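Local coordinates for Non-structural protein 2 (Bluetongue virus, PDB 1UTY), which binds single-stranded RNA, the structure being that of the N-terminal RNA-binding domain of this viral phosphoprotein, at the interface of chains A and B. Coordinates in Å, arbitrary orientation; residue numbers count along the deposited sequence, not the author numbering. Chains: chain A/B, Non-structural protein 2.

The interface of chains A and B. Residues chain A 142, 144-145, 147; chain B 15, 34, 57, 121.
The phenol hydroxyl OH of B:Tyr34 gives its hydrogen to the backbone carbonyl O of A:Pro145, 2.7 Å away. It arrives in the carbonyl plane on a lone pair, with a C=O...donor angle of 135°, and the acceptor in turn lies in the plane of the tyrosine ring, at its edge. The phenol therefore reads the main chain of the partner, while apolar groups pack around the same hydroxyl: CB of A:Leu144 and the proline CD of A:Pro145 both come up to it, and CG2 of A:Val147 lies 3.7 Å from OH of B:Tyr34. The proline and leucine pressed against it would be expected to limit how far the phenol can swing.

One residue before A:Pro145, A:Leu144 puts its two methyls among side chains of chain B. CD1 points to the ring of B:Tyr121, 3.7 Å from its CD1, while CD2 touches both CE1 of that ring and, at 3.8 Å, CD2 of B:Leu15. The leucine leaves its main chain with CG anti to the carbonyl carbon (chi1 -54°), which carries the branched end away from the tyrosine hydroxyl at CB and towards B:Tyr121. B:Val57 approaches the same leucine more loosely, its CG1 4.3 Å from CD1 of A:Leu144.

B:Tyr121 offers A:Pro142 a face: proline CG sits over the ring centre, 3.8 Å from the centroid, in a CH-pi contact, as the two side chains run past each other in opposite directions. The leucine methyls lie beyond CD1 and CE1 of B:Tyr121, displaced from the ring plane to the same side as the proline.

The chain A residues belong to the loop between the 3-10 helix 138-140 and strand 148-149, laid against residues from strands 10-15, 34-39, 56-59 and 113-123 of chain B. A twin patch suggests reciprocal arm exchange in this two-fold pair, possibly the biological dimer.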
loop_
_atom_site.group_PDB
_atom_site.type_symbol
_atom_site.label_atom_id
_atom_site.label_comp_id
_atom_site.label_asym_id
_atom_site.label_seq_id
_atom_site.Cartn_x
_atom_site.Cartn_y
_atom_site.Cartn_z
ATOM N N PRO A 142 13.829 9.698 -10.694
ATOM C CA PRO A 142 14.092 8.617 -11.652
ATOM C C PRO A 142 14.334 9.173 -13.041
ATOM O O PRO A 142 13.754 10.203 -13.395
ATOM C CB PRO A 142 12.797 7.794 -11.617
ATOM C CG PRO A 142 11.754 8.736 -11.109
ATOM C CD PRO A 142 12.466 9.622 -10.129
ATOM N N LEU A 144 13.327 8.736 -16.479
ATOM C CA LEU A 144 12.231 8.085 -17.194
ATOM C C LEU A 144 12.177 8.504 -18.661
ATOM O O LEU A 144 12.194 9.699 -18.964
ATOM C CB LEU A 144 10.891 8.341 -16.486
ATOM C CG LEU A 144 10.794 7.988 -14.993
ATOM C CD1 LEU A 144 9.441 8.380 -14.420
ATOM C CD2 LEU A 144 11.066 6.507 -14.737
ATOM N N PRO A 145 12.126 7.526 -19.570
ATOM C CA PRO A 145 12.032 7.818 -21.006
ATOM C C PRO A 145 10.847 8.730 -21.328
ATOM O O PRO A 145 9.779 8.598 -20.724
ATOM C CB PRO A 145 11.830 6.437 -21.633
ATOM C CG PRO A 145 12.428 5.506 -20.669
ATOM C CD PRO A 145 12.143 6.075 -19.307
ATOM N N VAL A 147 10.192 11.480 -20.361
ATOM C CA VAL A 147 9.829 12.333 -19.227
ATOM C C VAL A 147 10.921 13.377 -18.983
ATOM O O VAL A 147 12.008 13.066 -18.499
ATOM C CB VAL A 147 9.539 11.511 -17.931
ATOM C CG1 VAL A 147 9.136 12.413 -16.791
ATOM C CG2 VAL A 147 8.439 10.489 -18.184
ATOM N N LEU B 15 6.448 0.568 -17.019
ATOM C CA LEU B 15 7.847 0.515 -17.415
ATOM C C LEU B 15 8.432 -0.771 -16.855
ATOM O O LEU B 15 8.568 -0.937 -15.645
ATOM C CB LEU B 15 8.608 1.738 -16.907
ATOM C CG LEU B 15 10.075 1.949 -17.299
ATOM C CD1 LEU B 15 10.310 2.151 -18.813
ATOM C CD2 LEU B 15 10.595 3.142 -16.521
ATOM N N TYR B 34 7.195 2.216 -22.797
ATOM C CA TYR B 34 6.040 1.943 -21.939
ATOM C C TYR B 34 4.985 1.076 -22.603
ATOM O O TYR B 34 4.880 1.029 -23.854
ATOM C CB TYR B 34 5.373 3.239 -21.500
ATOM C CG TYR B 34 6.288 4.206 -20.774
ATOM C CD1 TYR B 34 6.464 4.128 -19.395
ATOM C CD2 TYR B 34 6.973 5.209 -21.480
ATOM C CE1 TYR B 34 7.312 5.020 -18.723
ATOM C CE2 TYR B 34 7.815 6.089 -20.833
ATOM C CZ TYR B 34 7.984 5.996 -19.450
ATOM O OH TYR B 34 8.828 6.881 -18.810
ATOM N N VAL B 57 3.053 6.103 -13.691
ATOM C CA VAL B 57 4.138 5.300 -14.213
ATOM C C VAL B 57 4.408 4.204 -13.197
ATOM O O VAL B 57 4.741 4.475 -12.046
ATOM C CB VAL B 57 5.392 6.127 -14.466
ATOM C CG1 VAL B 57 6.576 5.241 -14.783
ATOM C CG2 VAL B 57 5.143 7.112 -15.590
ATOM N N TYR B 121 4.588 8.797 -9.997
ATOM C CA TYR B 121 5.610 7.769 -10.046
ATOM C C TYR B 121 5.351 6.650 -9.029
ATOM O O TYR B 121 5.212 6.905 -7.835
ATOM C CB TYR B 121 7.020 8.351 -9.878
ATOM C CG TYR B 121 8.077 7.295 -10.080
ATOM C CD1 TYR B 121 8.267 6.696 -11.334
ATOM C CD2 TYR B 121 8.830 6.828 -9.002
ATOM C CE1 TYR B 121 9.218 5.701 -11.516
ATOM C CE2 TYR B 121 9.777 5.830 -9.166
ATOM C CZ TYR B 121 9.967 5.272 -10.420
ATOM O OH TYR B 121 10.900 4.276 -10.568
#